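Local structure of BtGH115A (Bacteroides thetaiotaomicron, 5BY3) at residues T481-V485 with T539-A543; W647-K653 with L678-F682. The protein removes alpha-linked 4-O-methyl-glucuronic acid from decorated arabinogalactans as a family GH115 glycoside hydrolase. All coordinates share one frame; numbering follows the deposited sequence.

Contact 1: T481-V485 with T539-A543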
ATOM      1  N   THR A 481      19.745  12.585 -10.230  1.00 48.33           N
ATOM      2  CA  THR A 481      19.064  13.865 -10.177  1.00 58.03           C
ATOM      3  C   THR A 481      17.663  13.652  -9.548  1.00 62.37           C
ATOM      4  O   THR A 481      17.159  14.510  -8.814  1.00 74.30           O
ATOM      5  CB  THR A 481      19.069  14.616 -11.554  1.00 58.49           C
ATOM      6  OG1 THR A 481      17.763  14.652 -12.127  1.00 55.71           O
ATOM      7  CG2 THR A 481      20.076  13.988 -12.596  1.00 53.32           C
ATOM      8  N   ILE A 482      17.085  12.475  -9.781  1.00 50.46           N
ATOM      9  CA  ILE A 482      15.677  12.230  -9.508  1.00 49.86           C
ATOM     10  C   ILE A 482      15.346  11.806  -8.062  1.00 49.54           C
ATOM     11  O   ILE A 482      14.249  12.077  -7.593  1.00 54.57           O
ATOM     12  CB  ILE A 482      15.087  11.272 -10.590  1.00 47.98           C
ATOM     13  CG1 ILE A 482      14.916  12.003 -11.929  1.00 45.23           C
ATOM     14  CG2 ILE A 482      13.770  10.638 -10.183  1.00 41.63           C
ATOM     15  CD1 ILE A 482      14.541  13.478 -11.853  1.00 45.91           C
ATOM     16  N   LEU A 483      16.289  11.165  -7.371  1.00 48.09           N
ATOM     17  CA  LEU A 483      16.089  10.695  -6.001  1.00 46.49           C
ATOM     18  C   LEU A 483      15.554  11.780  -5.081  1.00 45.83           C
ATOM     19  O   LEU A 483      14.609  11.535  -4.343  1.00 43.48           O
ATOM     20  CB  LEU A 483      17.362  10.036  -5.396  1.00 45.44           C
ATOM     21  CG  LEU A 483      17.466   9.787  -3.867  1.00 45.02           C
ATOM     22  CD1 LEU A 483      16.379   8.881  -3.296  1.00 51.16           C
ATOM     23  CD2 LEU A 483      18.801   9.198  -3.539  1.00 44.90           C
ATOM     24  N   SER A 484      16.184  12.950  -5.106  1.00 44.12           N
ATOM     25  CA  SER A 484      15.766  14.066  -4.251  1.00 47.06           C
ATOM     26  C   SER A 484      14.419  14.634  -4.699  1.00 41.47           C
ATOM     27  O   SER A 484      13.649  15.097  -3.881  1.00 42.96           O
ATOM     28  CB  SER A 484      16.832  15.174  -4.202  1.00 47.18           C
ATOM     29  OG  SER A 484      16.858  15.900  -5.425  1.00 51.11           O
ATOM     30  N   VAL A 485      14.147  14.592  -5.994  1.00 41.62           N
ATOM     31  CA  VAL A 485      12.820  14.958  -6.527  1.00 41.17           C
ATOM     32  C   VAL A 485      11.668  14.089  -5.996  1.00 43.30           C
ATOM     33  O   VAL A 485      10.632  14.620  -5.552  1.00 40.68           O
ATOM     34  CB  VAL A 485      12.835  15.001  -8.051  1.00 38.51           C
ATOM     35  CG1 VAL A 485      11.444  14.974  -8.617  1.00 35.52           C
ATOM     36  CG2 VAL A 485      13.590  16.246  -8.498  1.00 39.67           C
ATOM     37  N   THR A 539      13.471  20.146 -12.844  1.00 44.36           N
ATOM     38  CA  THR A 539      14.370  18.992 -12.753  1.00 40.44           C
ATOM     39  C   THR A 539      13.909  17.796 -13.599  1.00 46.65           C
ATOM     40  O   THR A 539      14.689  17.213 -14.331  1.00 53.83           O
ATOM     41  CB  THR A 539      14.548  18.567 -11.307  1.00 39.00           C
ATOM     42  OG1 THR A 539      14.982  19.700 -10.593  1.00 42.05           O
ATOM     43  CG2 THR A 539      15.639  17.471 -11.114  1.00 36.66           C
ATOM     44  N   VAL A 540      12.629  17.485 -13.525  1.00 45.18           N
ATOM     45  CA  VAL A 540      12.022  16.358 -14.212  1.00 46.37           C
ATOM     46  C   VAL A 540      12.043  16.531 -15.738  1.00 49.92           C
ATOM     47  O   VAL A 540      12.250  15.558 -16.492  1.00 51.64           O
ATOM     48  CB  VAL A 540      10.591  16.175 -13.632  1.00 47.43           C
ATOM     49  CG1 VAL A 540       9.584  15.647 -14.631  1.00 39.16           C
ATOM     50  CG2 VAL A 540      10.656  15.352 -12.348  1.00 48.43           C
ATOM     51  N   GLU A 541      11.838  17.770 -16.173  1.00 51.55           N
ATOM     52  CA  GLU A 541      11.888  18.157 -17.590  1.00 59.51           C
ATOM     53  C   GLU A 541      13.302  18.025 -18.152  1.00 58.89           C
ATOM     54  O   GLU A 541      13.493  17.436 -19.223  1.00 62.53           O
ATOM     55  CB  GLU A 541      11.372  19.594 -17.775  1.00 59.67           C
ATOM     56  CG  GLU A 541      10.855  19.912 -19.177  1.00 60.38           C
ATOM     57  CD  GLU A 541       9.587  19.169 -19.546  1.00 63.31           C
ATOM     58  OE1 GLU A 541       8.716  18.978 -18.684  1.00 66.39           O
ATOM     59  OE2 GLU A 541       9.444  18.777 -20.720  1.00 70.47           O
ATOM     60  N   LYS A 542      14.279  18.551 -17.407  1.00 57.68           N
ATOM     61  CA  LYS A 542      15.680  18.507 -17.821  1.00 59.97           C
ATOM     62  C   LYS A 542      16.225  17.086 -17.867  1.00 55.66           C
ATOM     63  O   LYS A 542      16.905  16.742 -18.827  1.00 54.84           O
ATOM     64  CB  LYS A 542      16.586  19.394 -16.956  1.00 65.23           C
ATOM     65  CG  LYS A 542      16.301  20.901 -17.029  1.00 83.61           C
ATOM     66  CD  LYS A 542      17.496  21.710 -16.491  1.00 93.36           C
ATOM     67  CE  LYS A 542      17.164  22.609 -15.299  1.00 89.71           C
ATOM     68  NZ  LYS A 542      16.783  24.001 -15.654  1.00 84.71           N
ATOM     69  N   ALA A 543      15.919  16.266 -16.855  1.00 50.24           N
ATOM     70  CA  ALA A 543      16.477  14.914 -16.751  1.00 46.08           C
ATOM     71  C   ALA A 543      15.884  13.908 -17.777  1.00 49.20           C
ATOM     72  O   ALA A 543      16.467  12.852 -17.977  1.00 49.50           O
ATOM     73  CB  ALA A 543      16.385  14.390 -15.327  1.00 41.84           C
TER
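Methyl-to-methyl packing carries most of this contact, beginning with Val-485 and Thr-539, whose CG2 atoms meet at 3.5 Å as the two side chains lie alongside each other, pointing opposite ways. The two branches of Val-485 have separate tasks: CG2 rests on the threonine, while CG1 reaches CG2 of Val-540 at 3.8 Å, and the two valines meet roughly perpendicular. Ile-482 takes part through the tip of its longer branch. Its CG1 lies beside the backbone N (chi1 -73°), and from there CD1 extends across the interface to CB of Ala-543 at 4.0 Å, with CG2 of Val-540 a little farther off at 4.3 Å.

The frame for these contacts is an antiparallel helix pair, part of the helical region that follows the barrel strands. Helices 476-495 and 523-543 run in nearly opposite directions, and their short segments cross at -158° with axes 10.3 Å apart. Helix 552-580 packs on both, bringing Tyr-555 to Ile-482, Val-563 to Val-485 and Val-559 to Val-540, while Leu-470 of helix 462-473 reaches Ile-482 as well.

Polar atoms meet methyls at the partly exposed border. OG1 of Thr-481 stands 3.5 Å from CB of Ala-543 and also faces CG2 of Thr-539, so the hydroxyl touches carbon across the interface. On Thr-539 it is the methyl that meets the other helix: chi1 of -55° sets OG1 beside the backbone N and leaves CG2 anti to it, and OG1 bonds to the carbonyl O of Glu-535 one turn back in its own helix. The backbone supplies two further bonds: Ala-543 N donates to Thr-539 O at 3.0 Å, and Val-540 O is hydrogen-bonded to the hydroxyl of Tyr-555 from helix 552-580.

Contact 2: W647-K653 with L678-F682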
ATOM      1  N   TRP A 647      11.596  23.907  16.119  1.00 58.50           N
ATOM      2  CA  TRP A 647      12.466  22.744  16.316  1.00 53.64           C
ATOM      3  C   TRP A 647      11.961  21.504  15.619  1.00 55.07           C
ATOM      4  O   TRP A 647      10.752  21.372  15.380  1.00 53.65           O
ATOM      5  CB  TRP A 647      12.572  22.414  17.798  1.00 59.17           C
ATOM      6  CG  TRP A 647      13.221  23.493  18.608  1.00 73.35           C
ATOM      7  CD1 TRP A 647      14.471  24.023  18.416  1.00 66.52           C
ATOM      8  CD2 TRP A 647      12.670  24.165  19.754  1.00 72.45           C
ATOM      9  NE1 TRP A 647      14.716  24.987  19.350  1.00 79.91           N
ATOM     10  CE2 TRP A 647      13.633  25.092  20.191  1.00 72.11           C
ATOM     11  CE3 TRP A 647      11.459  24.069  20.455  1.00 75.24           C
ATOM     12  CZ2 TRP A 647      13.425  25.929  21.292  1.00 63.46           C
ATOM     13  CZ3 TRP A 647      11.251  24.908  21.560  1.00 68.05           C
ATOM     14  CH2 TRP A 647      12.234  25.820  21.961  1.00 68.84           C
ATOM     15  N   ASN A 648      12.917  20.630  15.288  1.00 51.02           N
ATOM     16  CA  ASN A 648      12.731  19.213  14.952  1.00 53.06           C
ATOM     17  C   ASN A 648      13.216  18.412  16.152  1.00 56.35           C
ATOM     18  O   ASN A 648      13.849  18.966  17.058  1.00 56.11           O
ATOM     19  CB  ASN A 648      13.539  18.842  13.701  1.00 57.23           C
ATOM     20  CG  ASN A 648      15.035  19.226  13.814  1.00 60.85           C
ATOM     21  OD1 ASN A 648      15.840  18.566  14.525  1.00 55.60           O
ATOM     22  ND2 ASN A 648      15.416  20.301  13.102  1.00 52.69           N
ATOM     23  N   ALA A 649      12.961  17.111  16.172  1.00 59.78           N
ATOM     24  CA  ALA A 649      13.250  16.325  17.383  1.00 62.20           C
ATOM     25  C   ALA A 649      14.725  16.258  17.835  1.00 68.81           C
ATOM     26  O   ALA A 649      15.002  15.934  18.999  1.00 71.80           O
ATOM     27  CB  ALA A 649      12.648  14.931  17.259  1.00 60.63           C
ATOM     28  N   ALA A 650      15.651  16.569  16.921  1.00 69.17           N
ATOM     29  CA  ALA A 650      17.094  16.437  17.166  1.00 68.35           C
ATOM     30  C   ALA A 650      17.787  17.762  17.512  1.00 72.91           C
ATOM     31  O   ALA A 650      18.949  17.758  17.931  1.00 73.69           O
ATOM     32  CB  ALA A 650      17.787  15.754  15.987  1.00 61.37           C
ATOM     33  N   GLU A 651      17.078  18.882  17.337  1.00 71.06           N
ATOM     34  CA  GLU A 651      17.524  20.184  17.850  1.00 66.22           C
ATOM     35  C   GLU A 651      17.508  20.195  19.383  1.00 71.07           C
ATOM     36  O   GLU A 651      18.063  21.100  20.008  1.00 81.35           O
ATOM     37  CB  GLU A 651      16.698  21.345  17.283  1.00 58.67           C
ATOM     38  CG  GLU A 651      16.857  21.529  15.784  1.00 64.73           C
ATOM     39  CD  GLU A 651      16.636  22.965  15.286  1.00 78.13           C
ATOM     40  OE1 GLU A 651      15.589  23.594  15.580  1.00 68.13           O
ATOM     41  OE2 GLU A 651      17.519  23.476  14.554  1.00 82.46           O
ATOM     42  N   ALA A 652      16.891  19.176  19.979  1.00 69.74           N
ATOM     43  CA  ALA A 652      16.876  18.993  21.423  1.00 74.12           C
ATOM     44  C   ALA A 652      18.291  18.902  21.984  1.00 79.33           C
ATOM     45  O   ALA A 652      19.197  18.396  21.329  1.00 83.63           O
ATOM     46  CB  ALA A 652      16.109  17.735  21.766  1.00 71.73           C
ATOM     47  N   LYS A 653      18.480  19.412  23.193  1.00 87.16           N
ATOM     48  CA  LYS A 653      19.703  19.165  23.958  1.00 88.18           C
ATOM     49  C   LYS A 653      19.558  17.758  24.544  1.00 86.92           C
ATOM     50  O   LYS A 653      19.649  16.782  23.800  1.00102.60           O
ATOM     51  CB  LYS A 653      19.926  20.236  25.049  1.00 86.29           C
ATOM     52  CG  LYS A 653      19.734  21.700  24.630  1.00 86.43           C
ATOM     53  CD  LYS A 653      20.530  22.119  23.392  1.00 82.90           C
ATOM     54  CE  LYS A 653      20.517  23.630  23.241  1.00 82.85           C
ATOM     55  NZ  LYS A 653      20.419  24.072  21.824  1.00 85.07           N
ATOM     56  N   LEU A 678      12.426  14.525  25.544  1.00 61.50           N
ATOM     57  CA  LEU A 678      13.216  15.548  24.882  1.00 62.67           C
ATOM     58  C   LEU A 678      13.129  16.893  25.627  1.00 69.57           C
ATOM     59  O   LEU A 678      12.101  17.233  26.243  1.00 69.63           O
ATOM     60  CB  LEU A 678      12.745  15.705  23.442  1.00 62.74           C
ATOM     61  CG  LEU A 678      13.461  14.898  22.354  1.00 66.22           C
ATOM     62  CD1 LEU A 678      14.014  13.542  22.824  1.00 55.99           C
ATOM     63  CD2 LEU A 678      12.553  14.787  21.131  1.00 56.98           C
ATOM     64  N   THR A 679      14.213  17.656  25.541  1.00 65.11           N
ATOM     65  CA  THR A 679      14.409  18.864  26.325  1.00 59.70           C
ATOM     66  C   THR A 679      14.839  19.955  25.320  1.00 63.95           C
ATOM     67  O   THR A 679      15.856  19.812  24.636  1.00 60.02           O
ATOM     68  CB  THR A 679      15.470  18.576  27.427  1.00 62.95           C
ATOM     69  OG1 THR A 679      15.014  17.523  28.304  1.00 63.36           O
ATOM     70  CG2 THR A 679      15.848  19.824  28.255  1.00 55.67           C
ATOM     71  N   PHE A 680      14.027  21.004  25.179  1.00 64.45           N
ATOM     72  CA  PHE A 680      14.322  22.113  24.242  1.00 68.31           C
ATOM     73  C   PHE A 680      14.602  23.381  25.021  1.00 69.68           C
ATOM     74  O   PHE A 680      13.957  23.633  26.039  1.00 69.32           O
ATOM     75  CB  PHE A 680      13.159  22.381  23.284  1.00 64.98           C
ATOM     76  CG  PHE A 680      12.848  21.234  22.390  1.00 63.19           C
ATOM     77  CD1 PHE A 680      11.998  20.220  22.811  1.00 60.63           C
ATOM     78  CD2 PHE A 680      13.423  21.148  21.142  1.00 64.00           C
ATOM     79  CE1 PHE A 680      11.730  19.139  22.000  1.00 59.94           C
ATOM     80  CE2 PHE A 680      13.149  20.075  20.318  1.00 60.69           C
ATOM     81  CZ  PHE A 680      12.305  19.069  20.747  1.00 56.21           C
ATOM     82  N   SER A 681      15.534  24.190  24.531  1.00 64.26           N
ATOM     83  CA  SER A 681      15.916  25.393  25.252  1.00 62.09           C
ATOM     84  C   SER A 681      15.890  26.657  24.391  1.00 60.31           C
ATOM     85  O   SER A 681      16.135  26.636  23.159  1.00 47.36           O
ATOM     86  CB  SER A 681      17.267  25.213  25.961  1.00 65.42           C
ATOM     87  OG  SER A 681      18.318  25.117  25.014  1.00 77.00           O
ATOM     88  N   PHE A 682      15.600  27.762  25.073  1.00 54.65           N
ATOM     89  CA  PHE A 682      15.419  29.029  24.404  1.00 61.85           C
ATOM     90  C   PHE A 682      15.623  30.164  25.387  1.00 58.81           C
ATOM     91  O   PHE A 682      15.540  29.974  26.621  1.00 49.28           O
ATOM     92  CB  PHE A 682      14.031  29.102  23.728  1.00 67.29           C
ATOM     93  CG  PHE A 682      12.872  28.971  24.685  1.00 63.61           C
ATOM     94  CD1 PHE A 682      12.487  27.725  25.186  1.00 63.82           C
ATOM     95  CD2 PHE A 682      12.162  30.095  25.086  1.00 65.33           C
ATOM     96  CE1 PHE A 682      11.428  27.602  26.080  1.00 62.81           C
ATOM     97  CE2 PHE A 682      11.098  29.979  25.976  1.00 70.89           C
ATOM     98  CZ  PHE A 682      10.729  28.728  26.469  1.00 65.60           C
TER
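Trp-647 lays one face of its indole over Phe-680, at the start of a loop of one sheet that packs against the edge strand 677-682 of the other, in a beta-sandwich consistent with a galactose-binding-like C-terminal domain. Trp-647 pairs with Val-771 in one sheet and Phe-680 with Leu-757 in the other. The six-membered indole ring and the Phe-680 ring are inclined by 28° and barely overlap, centroids 4.9 Å apart. CB of Phe-680 sits over that indole ring, 3.6 Å from its centroid, and CD1 of Phe-682 meets the indole edge at CH2. The carbonyl O of Asn-648 lies in the plane of the Phe-680 ring, 3.5 Å from CE2. OD1 of Asn-648 accepts from Ala-650 N in an Asx turn at the start of the type I turn to Glu-651. Ala-649 sets CB against CD2 of Leu-678 at 3.9 Å. Ala-652 places CB over a face of the Phe-680 ring, 4.3 Å from the centroid, and against CG of Leu-678. Lys-653 N donates to Thr-679 O at 3.0 Å, almost in line with the carbonyl bond but bent at the hydrogen (140°). The lysine chain, bent at chi2 and chi4, folds along Ser-681, bringing CE within 3.2 Å of OG.

Both segments of contact 1 precede both segments of contact 2 in the chain, so the two follow one another without interleaving. Their centres lie about 33 Å apart and their nearest atoms about 18 Å apart, and they share no helix, strand or sheet. Contact 1 joins two helices, 476-495 and 523-543, in the helical part that follows the last strand of the parallel eight-stranded barrel sheet, 429-433. Contact 2 belongs to the mainly beta C-terminal part, where a loop leaving strand 646-647 packs on the edge strand 677-682. Each thus ties together chain segments within its own module, one helical and one mainly beta, and neither directly joins the two modules.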